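Local coordinates for protein peptidase, M20/M25/M40 family (Staphylococcus aureus, PDB 4EWT) that probably hydrolyses amide bonds of N-acylated amino acids or related compounds at a metal site that holds two manganese ions, at residues A205-I209 with I249-V253; F230-V234 with R260-T266; K189-G194 with V287-L291; R177-T183 with P298-P304. The contacts are given in a common frame with arbitrary orientation. Residues are numbered along the deposited sequence.

Contact 1: residues A205-I209 with I249-V253; sequences ANDAI and IKDVV
Ala208 lays its methyl group over the Asp251-Val252 peptide, with CB 3.7 Å from both Asp251 C and Val252 N. This is the start of helix 208-226 settling against strand 248-261 in the lid domain of an M20-family hydrolase. The segments run 46° apart, nearest at Ala208 and Val252 (CA-CA 5.3 Å). Residues 205-207 are extended and the chain turns helical at Ala208 (phi/psi -71/-28), whose N donates to Lys250 O (3.0 Å). Asp207, chi1 t, is the N-cap: OD1 accepts from Val210 N and, weakly, from Ile209 N (3.0 Å), while OD2 makes a salt bridge to Arg225 of a neighbouring subunit. Apolar contacts continue along the interface. Ala205 CB meets Ile249 CG2 at 3.8 Å, Ile209 CG1 meets Val253 CG1 at 3.6 Å, and Ile209 CD1 rests on Lys250 CB at 3.5 Å, although Lys250 NZ turns off to a hydrogen bond with Lys243 O. One water bridges the segments, donating to Asp207 OD1 (2.7 Å) and accepting from Lys250 N (3.0 Å).

Contact 2: residues F230-V234 with R260-T266; sequences FETGV and RGLTDAT
Thr266 OG1 donates to Glu231 OE1 at 2.7 Å, tying the first turn of helix 264-285 to the residues leading into strand 233-242; Glu231 (chi1 m, chi2 t) accepts at OE2 from Ser228 N. A water accepts from Thr232 N (2.8 Å) and donates to Thr266 OG1 (2.7 Å). Backbone bonds follow: Leu262 N to Thr232 O (2.9 Å), Val234 N to Arg260 O (2.8 Å) and Arg260 N to Val234 O (3.0 Å). These close the open end of the beta hairpin of strands 233-242 and 248-261, with Val234-Arg260 an antiparallel hydrogen-bonded pair (CA-CA 5.0 Å) and Gly233-Gly261 a non-hydrogen-bonded one (4.4 Å). After Gly261 the chain bends at Leu262 (phi/psi -74/-25) and enters the helix with Thr263 as N-cap. The glycine pair leaves room for Thr266 CG2, 4.2 Å from Gly233 CA; a CB on Gly261 would be crowded by that methyl. Thr232 CB packs on Leu262 CB (3.6 Å) and Val234 CG2 on Arg260 CB (3.9 Å), while the Arg260 guanidinium turns to Asp258.

Contact 3: residues K189-G194 with V287-L291; sequences KLKVQG and VTCTL
Thr290, Lys191 and Leu190 lose the most surface here. Lys191 and Thr290 form an antiparallel hydrogen-bonded pair (CA-CA 4.9 Å), with Lys191 N to Thr290 O at 2.9 Å and Thr290 N to Lys191 O at 2.8 Å. Two residues on, Gln193 and Thr288 repeat the pattern: Gln193 N to Thr288 O and Thr288 N to Gln193 O are both 2.8 Å. The non-hydrogen-bonded pairs between and beyond them are Val192-Cys289 (CA-CA 4.8 Å) and Leu190-Leu291 (4.5 Å). Both strands are regularly extended, their axes 4.6 Å apart at closest, with N-to-C directions 166° apart, so nearly antiparallel. Lys191 (chi1 t, chi2 t, chi3 p) passes its CE 3.9 Å from Thr290 OG1 on the face shared with Gln193 and Thr288, before its amino group runs out from the partner strand. On the reverse face Leu190 (chi1 t, chi2 p) sets CD1 3.7 Å from Cys289 CB and CB 4.0 Å from Leu291 CD1; Val192 CG1 meets Val287 CB at 4.0 Å. Helices 208-226 and 264-285 cover this apolar side, Leu190 touching Phe215 of one and Ser278 of the other. Strand 179-193 also pairs with strand 248-261, so it is an inner strand. This is the first strand against the last in the beta-alpha-beta-beta-alpha-beta, ferredoxin-like lid domain of M20 peptidases.

Contact 4: residues R177-T183 with P298-P304; sequences RPGYVQT and PALYNDP
Strands 179-182 and 300-302 pair antiparallel but strongly twisted, their axes 135° apart in direction and 4.2 Å at closest. Gly179 (phi/psi 76/-158) and Asn302 are a hydrogen-bonded pair, Gly179 N to Asn302 O 2.6 Å and Asn302 N to Gly179 O 2.7 Å; Tyr180-Tyr301 is non-hydrogen-bonded (CA-CA 4.2 Å). Next comes a beta bulge: Val181, at -125/-23, and Gln182 face the single Leu300, with Val181 N to Leu300 O and Leu300 N to Gln182 O both 2.8 Å. The Tyr301 edge (chi1 t) meets the Tyr180 face (chi1 m) in a T-shaped stack, centroids 4.8 Å apart and planes at 66°. Tyr180 CD1 also touches Ala299 CB (3.6 Å), and Val181 CG1 touches Leu300 CD2 (3.8 Å). Asn302 ND2 donates to Arg177 O (2.9 Å) while its OD1 accepts from Phe346 N; Gln182 OE1 hydrogen-bonds Tyr348 OH. Both partners lie on strand 344-350 of the large mixed sheet, so this pair probably forms the two-stranded connection between catalytic and lid domains characteristic of M20 hydrolases.

Overall arrangement
From the N terminus the chain first builds most of the large mixed sheet, then passes 177-183 and 189-194, both lying largely on the long bulged strand 179-193, then 205-209 and 230-234. The return begins at 249-253, closing contact 1; 260-266 closes contact 2, and because their segments alternate, these loops cross, sharing strand 248-261. Contact 3 closes at 287-291 around both, and contact 4 at 298-304 encloses all three. Contact 1 adjoins contact 3 far out in the lid domain, whereas contact 2 adjoins contact 4 nearer the chain's centre. Contacts 1 to 3 hold the lid's helices and sheet together; contact 4, about 35 Å from contact 3 between centres, lies where lid joins catalytic domain.

Contact 1: residues A205-I209 with I249-V253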
loop_
_atom_site.group_PDB
_atom_site.type_symbol
_atom_site.label_atom_id
_atom_site.label_comp_id
_atom_site.label_asym_id
_atom_site.label_seq_id
_atom_site.Cartn_x
_atom_site.Cartn_y
_atom_site.Cartn_z
ATOM N N ALA A 205 19.101 1.494 9.713
ATOM C CA ALA A 205 18.735 0.144 9.308
ATOM C C ALA A 205 17.983 0.157 7.973
ATOM O O ALA A 205 17.721 1.236 7.407
ATOM C CB ALA A 205 17.922 -0.528 10.416
ATOM N N ASN A 206 17.643 -1.026 7.470
ATOM C CA ASN A 206 16.764 -1.152 6.291
ATOM C C ASN A 206 15.730 -2.239 6.569
ATOM O O ASN A 206 16.021 -3.426 6.521
ATOM C CB ASN A 206 17.563 -1.471 5.026
ATOM C CG ASN A 206 16.767 -1.265 3.749
ATOM O OD1 ASN A 206 17.209 -1.660 2.675
ATOM N ND2 ASN A 206 15.604 -0.638 3.848
ATOM N N ASP A 207 14.521 -1.794 6.857
ATOM C CA ASP A 207 13.472 -2.619 7.449
ATOM C C ASP A 207 12.938 -3.654 6.440
ATOM O O ASP A 207 12.280 -3.297 5.478
ATOM C CB ASP A 207 12.376 -1.644 7.929
ATOM C CG ASP A 207 11.413 -2.250 8.911
ATOM O OD1 ASP A 207 11.133 -3.475 8.828
ATOM O OD2 ASP A 207 10.902 -1.471 9.766
ATOM N N ALA A 208 13.231 -4.931 6.648
ATOM C CA ALA A 208 12.716 -5.952 5.747
ATOM C C ALA A 208 11.202 -6.164 5.887
ATOM O O ALA A 208 10.541 -6.564 4.934
ATOM C CB ALA A 208 13.456 -7.262 5.920
ATOM N N ILE A 209 10.654 -5.908 7.067
ATOM C CA ILE A 209 9.206 -6.099 7.256
ATOM C C ILE A 209 8.422 -5.053 6.458
ATOM O O ILE A 209 7.462 -5.385 5.797
ATOM C CB ILE A 209 8.802 -6.151 8.755
ATOM C CG1 ILE A 209 9.228 -7.511 9.327
ATOM C CG2 ILE A 209 7.273 -5.911 8.942
ATOM C CD1 ILE A 209 9.209 -7.610 10.854
ATOM N N ILE A 249 14.955 -3.855 14.490
ATOM C CA ILE A 249 14.486 -3.770 13.104
ATOM C C ILE A 249 14.897 -5.033 12.349
ATOM O O ILE A 249 16.074 -5.402 12.326
ATOM C CB ILE A 249 15.003 -2.493 12.401
ATOM C CG1 ILE A 249 14.274 -1.270 12.956
ATOM C CG2 ILE A 249 14.797 -2.588 10.870
ATOM C CD1 ILE A 249 15.073 0.010 12.872
ATOM N N LYS A 250 13.912 -5.699 11.756
ATOM C CA LYS A 250 14.094 -7.022 11.180
ATOM C C LYS A 250 14.921 -7.017 9.878
ATOM O O LYS A 250 14.631 -6.264 8.944
ATOM C CB LYS A 250 12.723 -7.695 11.001
ATOM C CG LYS A 250 12.746 -9.122 10.461
ATOM C CD LYS A 250 13.023 -10.138 11.565
ATOM C CE LYS A 250 13.481 -11.476 11.000
ATOM N NZ LYS A 250 13.952 -12.409 12.065
ATOM N N ASP A 251 15.954 -7.864 9.841
ATOM C CA ASP A 251 16.971 -7.855 8.767
ATOM C C ASP A 251 16.561 -8.604 7.501
ATOM O O ASP A 251 17.019 -8.269 6.408
ATOM C CB ASP A 251 18.311 -8.416 9.281
ATOM C CG ASP A 251 18.247 -9.894 9.625
ATOM O OD1 ASP A 251 17.186 -10.379 10.098
ATOM O OD2 ASP A 251 19.275 -10.590 9.432
ATOM N N VAL A 252 15.708 -9.613 7.667
ATOM C CA VAL A 252 15.313 -10.492 6.584
ATOM C C VAL A 252 13.896 -11.021 6.822
ATOM O O VAL A 252 13.528 -11.324 7.959
ATOM C CB VAL A 252 16.333 -11.647 6.367
ATOM C CG1 VAL A 252 16.480 -12.483 7.614
ATOM C CG2 VAL A 252 15.930 -12.526 5.180
ATOM N N VAL A 253 13.084 -11.049 5.765
ATOM C CA VAL A 253 11.821 -11.780 5.800
ATOM C C VAL A 253 11.798 -12.849 4.694
ATOM O O VAL A 253 12.382 -12.679 3.619
ATOM C CB VAL A 253 10.526 -10.875 5.788
ATOM C CG1 VAL A 253 10.572 -9.778 6.876
ATOM C CG2 VAL A 253 10.276 -10.260 4.454
HETATM O O HOH W 1 11.293 -4.372 11.366
#

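Contact 2: residues F230-V234 with R260-T266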
loop_
_atom_site.group_PDB
_atom_site.type_symbol
_atom_site.label_atom_id
_atom_site.label_comp_id
_atom_site.label_asym_id
_atom_site.label_seq_id
_atom_site.Cartn_x
_atom_site.Cartn_y
_atom_site.Cartn_z
ATOM N N PHE A 230 -11.028 -11.545 -18.021
ATOM C CA PHE A 230 -11.444 -12.857 -18.523
ATOM C C PHE A 230 -10.432 -13.970 -18.340
ATOM O O PHE A 230 -10.698 -15.123 -18.668
ATOM C CB PHE A 230 -11.902 -12.753 -19.988
ATOM C CG PHE A 230 -13.210 -12.051 -20.132
ATOM C CD1 PHE A 230 -14.385 -12.777 -20.226
ATOM C CD2 PHE A 230 -13.269 -10.655 -20.099
ATOM C CE1 PHE A 230 -15.624 -12.112 -20.335
ATOM C CE2 PHE A 230 -14.482 -9.984 -20.184
ATOM C CZ PHE A 230 -15.665 -10.717 -20.307
ATOM N N GLU A 231 -9.268 -13.641 -17.801
ATOM C CA GLU A 231 -8.330 -14.669 -17.383
ATOM C C GLU A 231 -8.645 -15.114 -15.957
ATOM O O GLU A 231 -9.343 -14.422 -15.207
ATOM C CB GLU A 231 -6.882 -14.159 -17.455
ATOM C CG GLU A 231 -6.349 -13.932 -18.852
ATOM C CD GLU A 231 -4.960 -13.296 -18.805
ATOM O OE1 GLU A 231 -3.989 -14.043 -18.558
ATOM O OE2 GLU A 231 -4.837 -12.059 -19.002
ATOM N N THR A 232 -8.103 -16.272 -15.594
ATOM C CA THR A 232 -8.293 -16.864 -14.278
ATOM C C THR A 232 -6.914 -17.084 -13.660
ATOM O O THR A 232 -6.146 -17.941 -14.110
ATOM C CB THR A 232 -9.089 -18.143 -14.439
ATOM O OG1 THR A 232 -10.350 -17.791 -15.011
ATOM C CG2 THR A 232 -9.306 -18.881 -13.118
ATOM N N GLY A 233 -6.597 -16.261 -12.663
ATOM C CA GLY A 233 -5.298 -16.277 -12.007
ATOM C C GLY A 233 -5.437 -16.060 -10.509
ATOM O O GLY A 233 -6.390 -15.409 -10.058
ATOM N N VAL A 234 -4.499 -16.621 -9.741
ATOM C CA VAL A 234 -4.496 -16.468 -8.287
ATOM C C VAL A 234 -3.056 -16.309 -7.850
ATOM O O VAL A 234 -2.185 -17.066 -8.298
ATOM C CB VAL A 234 -5.032 -17.717 -7.516
ATOM C CG1 VAL A 234 -5.338 -17.367 -6.030
ATOM C CG2 VAL A 234 -6.237 -18.294 -8.160
ATOM N N ARG A 260 -1.818 -19.815 -9.349
ATOM C CA ARG A 260 -2.621 -20.608 -10.266
ATOM C C ARG A 260 -2.936 -19.768 -11.487
ATOM O O ARG A 260 -3.241 -18.577 -11.374
ATOM C CB ARG A 260 -3.955 -21.036 -9.659
ATOM C CG ARG A 260 -3.924 -21.499 -8.240
ATOM C CD ARG A 260 -3.635 -22.971 -8.081
ATOM N NE ARG A 260 -3.342 -23.191 -6.671
ATOM C CZ ARG A 260 -3.389 -24.356 -6.043
ATOM N NH1 ARG A 260 -3.731 -25.462 -6.692
ATOM N NH2 ARG A 260 -3.103 -24.400 -4.747
ATOM N N GLY A 261 -2.891 -20.410 -12.651
ATOM C CA GLY A 261 -3.337 -19.785 -13.897
ATOM C C GLY A 261 -4.084 -20.844 -14.677
ATOM O O GLY A 261 -3.610 -21.973 -14.788
ATOM N N LEU A 262 -5.243 -20.487 -15.220
ATOM C CA LEU A 262 -6.047 -21.457 -15.954
ATOM C C LEU A 262 -5.453 -21.780 -17.343
ATOM O O LEU A 262 -5.692 -22.860 -17.891
ATOM C CB LEU A 262 -7.513 -20.985 -16.056
ATOM C CG LEU A 262 -8.505 -21.852 -16.852
ATOM C CD1 LEU A 262 -8.651 -23.243 -16.221
ATOM C CD2 LEU A 262 -9.860 -21.142 -16.983
ATOM N N THR A 263 -4.674 -20.864 -17.908
ATOM C CA THR A 263 -3.957 -21.175 -19.148
ATOM C C THR A 263 -2.449 -21.040 -18.909
ATOM O O THR A 263 -2.036 -20.431 -17.920
ATOM C CB THR A 263 -4.387 -20.267 -20.315
ATOM O OG1 THR A 263 -3.834 -18.962 -20.134
ATOM C CG2 THR A 263 -5.921 -20.159 -20.421
ATOM N N ASP A 264 -1.642 -21.605 -19.802
ATOM C CA ASP A 264 -0.197 -21.404 -19.789
ATOM C C ASP A 264 0.204 -19.940 -19.972
ATOM O O ASP A 264 1.154 -19.484 -19.347
ATOM C CB ASP A 264 0.469 -22.212 -20.904
ATOM C CG ASP A 264 0.246 -23.699 -20.763
ATOM O OD1 ASP A 264 -0.064 -24.176 -19.634
ATOM O OD2 ASP A 264 0.393 -24.387 -21.795
ATOM N N ALA A 265 -0.497 -19.217 -20.848
ATOM C CA ALA A 265 -0.208 -17.791 -21.053
ATOM C C ALA A 265 -0.422 -16.996 -19.747
ATOM O O ALA A 265 0.383 -16.132 -19.401
ATOM C CB ALA A 265 -1.035 -17.223 -22.176
ATOM N N THR A 266 -1.494 -17.309 -19.028
ATOM C CA THR A 266 -1.781 -16.681 -17.730
ATOM C C THR A 266 -0.674 -16.987 -16.707
ATOM O O THR A 266 -0.221 -16.090 -15.998
ATOM C CB THR A 266 -3.159 -17.106 -17.187
ATOM O OG1 THR A 266 -4.165 -16.676 -18.111
ATOM C CG2 THR A 266 -3.464 -16.441 -15.789
HETATM O O HOH W 2 -1.707 -13.529 -19.951
HETATM O O HOH W 3 -6.580 -17.673 -17.497
#

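Contact 3: residues K189-G194 with V287-L291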
loop_
_atom_site.group_PDB
_atom_site.type_symbol
_atom_site.label_atom_id
_atom_site.label_comp_id
_atom_site.label_asym_id
_atom_site.label_seq_id
_atom_site.Cartn_x
_atom_site.Cartn_y
_atom_site.Cartn_z
ATOM N N LYS A 189 9.491 -18.824 -3.556
ATOM C CA LYS A 189 10.010 -18.353 -2.281
ATOM C C LYS A 189 10.736 -17.063 -2.574
ATOM O O LYS A 189 11.469 -16.969 -3.558
ATOM C CB LYS A 189 10.986 -19.367 -1.675
ATOM C CG LYS A 189 10.349 -20.714 -1.379
ATOM C CD LYS A 189 11.362 -21.704 -0.826
ATOM C CE LYS A 189 10.685 -23.027 -0.438
ATOM N NZ LYS A 189 11.617 -24.185 -0.608
ATOM N N LEU A 190 10.512 -16.056 -1.742
ATOM C CA LEU A 190 11.214 -14.800 -1.911
ATOM C C LEU A 190 11.888 -14.432 -0.610
ATOM O O LEU A 190 11.238 -14.340 0.444
ATOM C CB LEU A 190 10.258 -13.687 -2.352
ATOM C CG LEU A 190 10.797 -12.248 -2.363
ATOM C CD1 LEU A 190 11.900 -12.014 -3.428
ATOM C CD2 LEU A 190 9.643 -11.300 -2.571
ATOM N N LYS A 191 13.195 -14.238 -0.678
ATOM C CA LYS A 191 13.907 -13.754 0.469
ATOM C C LYS A 191 14.134 -12.270 0.261
ATOM O O LYS A 191 14.611 -11.865 -0.783
ATOM C CB LYS A 191 15.224 -14.507 0.679
ATOM C CG LYS A 191 16.063 -13.910 1.805
ATOM C CD LYS A 191 17.175 -14.840 2.268
ATOM C CE LYS A 191 18.303 -14.883 1.275
ATOM N NZ LYS A 191 19.559 -15.441 1.904
ATOM N N VAL A 192 13.738 -11.474 1.246
ATOM C CA VAL A 192 13.921 -10.026 1.215
ATOM C C VAL A 192 14.950 -9.699 2.297
ATOM O O VAL A 192 14.666 -9.830 3.499
ATOM C CB VAL A 192 12.592 -9.247 1.466
ATOM C CG1 VAL A 192 12.819 -7.735 1.401
ATOM C CG2 VAL A 192 11.482 -9.640 0.433
ATOM N N GLN A 193 16.151 -9.325 1.866
ATOM C CA GLN A 193 17.231 -9.015 2.781
ATOM C C GLN A 193 17.424 -7.504 2.863
ATOM O O GLN A 193 17.791 -6.865 1.875
ATOM C CB GLN A 193 18.523 -9.712 2.313
ATOM C CG GLN A 193 19.810 -9.329 3.063
ATOM C CD GLN A 193 19.896 -9.942 4.439
ATOM O OE1 GLN A 193 19.924 -9.227 5.446
ATOM N NE2 GLN A 193 19.946 -11.276 4.500
ATOM N N GLY A 194 17.126 -6.940 4.030
ATOM C CA GLY A 194 17.463 -5.554 4.355
ATOM C C GLY A 194 18.696 -5.543 5.257
ATOM O O GLY A 194 19.653 -6.274 5.035
ATOM N N VAL A 287 16.644 -3.127 -0.828
ATOM C CA VAL A 287 16.813 -4.468 -0.282
ATOM C C VAL A 287 17.429 -5.371 -1.336
ATOM O O VAL A 287 17.472 -4.999 -2.510
ATOM C CB VAL A 287 15.467 -5.068 0.156
ATOM C CG1 VAL A 287 14.997 -4.423 1.462
ATOM C CG2 VAL A 287 14.403 -4.920 -0.958
ATOM N N THR A 288 17.903 -6.550 -0.929
ATOM C CA THR A 288 18.312 -7.593 -1.885
ATOM C C THR A 288 17.233 -8.672 -1.886
ATOM O O THR A 288 16.834 -9.159 -0.822
ATOM C CB THR A 288 19.661 -8.227 -1.494
ATOM O OG1 THR A 288 20.592 -7.185 -1.234
ATOM C CG2 THR A 288 20.226 -9.110 -2.619
ATOM N N CYS A 289 16.759 -9.046 -3.075
ATOM C CA CYS A 289 15.712 -10.055 -3.185
ATOM C C CYS A 289 16.271 -11.321 -3.798
ATOM O O CYS A 289 16.968 -11.256 -4.810
ATOM C CB CYS A 289 14.602 -9.549 -4.079
ATOM S SG CYS A 289 13.584 -8.340 -3.277
ATOM N N THR A 290 15.950 -12.465 -3.199
ATOM C CA THR A 290 16.291 -13.765 -3.787
ATOM C C THR A 290 15.004 -14.510 -4.080
ATOM O O THR A 290 14.340 -15.015 -3.170
ATOM C CB THR A 290 17.233 -14.595 -2.882
ATOM O OG1 THR A 290 18.281 -13.745 -2.404
ATOM C CG2 THR A 290 17.864 -15.785 -3.660
ATOM N N LEU A 291 14.651 -14.539 -5.363
ATOM C CA LEU A 291 13.454 -15.204 -5.838
ATOM C C LEU A 291 13.798 -16.565 -6.447
ATOM O O LEU A 291 14.675 -16.674 -7.317
ATOM C CB LEU A 291 12.744 -14.328 -6.864
ATOM C CG LEU A 291 11.348 -14.726 -7.355
ATOM C CD1 LEU A 291 10.361 -14.782 -6.226
ATOM C CD2 LEU A 291 10.883 -13.741 -8.435
#

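Contact 4: residues R177-T183 with P298-P304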
loop_
_atom_site.group_PDB
_atom_site.type_symbol
_atom_site.label_atom_id
_atom_site.label_comp_id
_atom_site.label_asym_id
_atom_site.label_seq_id
_atom_site.Cartn_x
_atom_site.Cartn_y
_atom_site.Cartn_z
ATOM N N ARG A 177 -15.856 -30.281 -20.716
ATOM C CA ARG A 177 -15.492 -28.982 -21.233
ATOM C C ARG A 177 -14.220 -29.039 -22.065
ATOM O O ARG A 177 -13.214 -29.448 -21.594
ATOM C CB ARG A 177 -15.320 -27.993 -20.091
ATOM C CG ARG A 177 -14.857 -26.670 -20.548
ATOM C CD ARG A 177 -14.704 -25.738 -19.444
ATOM N NE ARG A 177 -15.157 -24.444 -19.850
ATOM C CZ ARG A 177 -14.392 -23.586 -20.474
ATOM N NH1 ARG A 177 -13.136 -23.871 -20.740
ATOM N NH2 ARG A 177 -14.895 -22.435 -20.815
ATOM N N PRO A 178 -14.275 -28.632 -23.315
ATOM C CA PRO A 178 -13.062 -28.632 -24.142
ATOM C C PRO A 178 -12.154 -27.477 -23.744
ATOM O O PRO A 178 -12.600 -26.541 -23.075
ATOM C CB PRO A 178 -13.596 -28.418 -25.566
ATOM C CG PRO A 178 -14.879 -27.671 -25.381
ATOM C CD PRO A 178 -15.462 -28.169 -24.071
ATOM N N GLY A 179 -10.889 -27.547 -24.146
ATOM C CA GLY A 179 -9.934 -26.499 -23.828
ATOM C C GLY A 179 -9.489 -26.590 -22.378
ATOM O O GLY A 179 -9.617 -27.646 -21.744
ATOM N N TYR A 180 -8.989 -25.469 -21.854
ATOM C CA TYR A 180 -8.467 -25.405 -20.488
ATOM C C TYR A 180 -9.551 -25.593 -19.431
ATOM O O TYR A 180 -10.525 -24.844 -19.383
ATOM C CB TYR A 180 -7.762 -24.077 -20.258
ATOM C CG TYR A 180 -6.442 -23.928 -20.975
ATOM C CD1 TYR A 180 -5.293 -24.561 -20.503
ATOM C CD2 TYR A 180 -6.337 -23.137 -22.114
ATOM C CE1 TYR A 180 -4.064 -24.407 -21.156
ATOM C CE2 TYR A 180 -5.120 -22.973 -22.765
ATOM C CZ TYR A 180 -3.992 -23.604 -22.274
ATOM O OH TYR A 180 -2.792 -23.438 -22.918
ATOM N N VAL A 181 -9.365 -26.585 -18.569
ATOM C CA VAL A 181 -10.442 -27.000 -17.669
ATOM C C VAL A 181 -10.033 -26.984 -16.184
ATOM O O VAL A 181 -10.892 -26.896 -15.307
ATOM C CB VAL A 181 -11.042 -28.371 -18.105
ATOM C CG1 VAL A 181 -9.981 -29.483 -18.061
ATOM C CG2 VAL A 181 -12.264 -28.734 -17.263
ATOM N N GLN A 182 -8.730 -27.080 -15.919
ATOM C CA GLN A 182 -8.181 -26.963 -14.558
ATOM C C GLN A 182 -6.880 -26.175 -14.580
ATOM O O GLN A 182 -6.137 -26.234 -15.548
ATOM C CB GLN A 182 -8.019 -28.337 -13.890
ATOM C CG GLN A 182 -9.383 -28.907 -13.524
ATOM C CD GLN A 182 -9.381 -30.162 -12.682
ATOM O OE1 GLN A 182 -10.158 -31.068 -12.945
ATOM N NE2 GLN A 182 -8.560 -30.204 -11.644
ATOM N N THR A 183 -6.633 -25.427 -13.511
ATOM C CA THR A 183 -5.560 -24.444 -13.467
ATOM C C THR A 183 -4.215 -25.128 -13.338
ATOM O O THR A 183 -4.116 -26.208 -12.776
ATOM C CB THR A 183 -5.709 -23.471 -12.258
ATOM O OG1 THR A 183 -5.659 -24.212 -11.034
ATOM C CG2 THR A 183 -7.010 -22.720 -12.320
ATOM N N PRO A 298 1.146 -28.149 -15.136
ATOM C CA PRO A 298 0.569 -27.245 -16.137
ATOM C C PRO A 298 -0.959 -27.214 -16.020
ATOM O O PRO A 298 -1.548 -28.094 -15.379
ATOM C CB PRO A 298 0.999 -27.875 -17.476
ATOM C CG PRO A 298 1.268 -29.318 -17.165
ATOM C CD PRO A 298 1.769 -29.341 -15.741
ATOM N N ALA A 299 -1.592 -26.203 -16.610
ATOM C CA ALA A 299 -3.046 -26.190 -16.761
ATOM C C ALA A 299 -3.523 -27.401 -17.565
ATOM O O ALA A 299 -2.848 -27.852 -18.494
ATOM C CB ALA A 299 -3.494 -24.906 -17.430
ATOM N N LEU A 300 -4.689 -27.928 -17.209
ATOM C CA LEU A 300 -5.200 -29.115 -17.876
ATOM C C LEU A 300 -5.978 -28.688 -19.111
ATOM O O LEU A 300 -7.007 -28.006 -19.012
ATOM C CB LEU A 300 -6.089 -29.917 -16.938
ATOM C CG LEU A 300 -6.220 -31.413 -17.192
ATOM C CD1 LEU A 300 -6.970 -32.004 -16.010
ATOM C CD2 LEU A 300 -6.927 -31.720 -18.496
ATOM N N TYR A 301 -5.463 -29.078 -20.268
ATOM C CA TYR A 301 -6.061 -28.710 -21.537
ATOM C C TYR A 301 -6.810 -29.898 -22.133
ATOM O O TYR A 301 -6.199 -30.883 -22.537
ATOM C CB TYR A 301 -4.975 -28.212 -22.505
ATOM C CG TYR A 301 -5.547 -27.675 -23.787
ATOM C CD1 TYR A 301 -6.193 -26.433 -23.808
ATOM C CD2 TYR A 301 -5.459 -28.399 -24.975
ATOM C CE1 TYR A 301 -6.726 -25.926 -24.971
ATOM C CE2 TYR A 301 -5.997 -27.896 -26.154
ATOM C CZ TYR A 301 -6.636 -26.655 -26.137
ATOM O OH TYR A 301 -7.179 -26.129 -27.281
ATOM N N ASN A 302 -8.134 -29.818 -22.155
ATOM C CA ASN A 302 -8.928 -30.826 -22.820
ATOM C C ASN A 302 -8.917 -30.578 -24.320
ATOM O O ASN A 302 -9.457 -29.574 -24.792
ATOM C CB ASN A 302 -10.356 -30.857 -22.281
ATOM C CG ASN A 302 -10.491 -31.714 -21.036
ATOM O OD1 ASN A 302 -9.575 -32.442 -20.659
ATOM N ND2 ASN A 302 -11.635 -31.626 -20.391
ATOM N N ASP A 303 -8.270 -31.479 -25.053
ATOM C CA ASP A 303 -8.248 -31.424 -26.512
ATOM C C ASP A 303 -9.671 -31.277 -27.054
ATOM O O ASP A 303 -10.519 -32.113 -26.770
ATOM C CB ASP A 303 -7.589 -32.665 -27.099
ATOM C CG ASP A 303 -7.564 -32.639 -28.624
ATOM O OD1 ASP A 303 -8.290 -33.443 -29.246
ATOM O OD2 ASP A 303 -6.845 -31.791 -29.192
ATOM N N PRO A 304 -9.939 -30.190 -27.806
ATOM C CA PRO A 304 -11.299 -29.903 -28.285
ATOM C C PRO A 304 -11.906 -31.001 -29.174
ATOM O O PRO A 304 -13.068 -31.347 -28.980
ATOM C CB PRO A 304 -11.125 -28.589 -29.056
ATOM C CG PRO A 304 -9.978 -27.928 -28.372
ATOM C CD PRO A 304 -9.025 -29.069 -28.099
HETATM O O HOH W 4 -3.881 -28.980 -13.796
#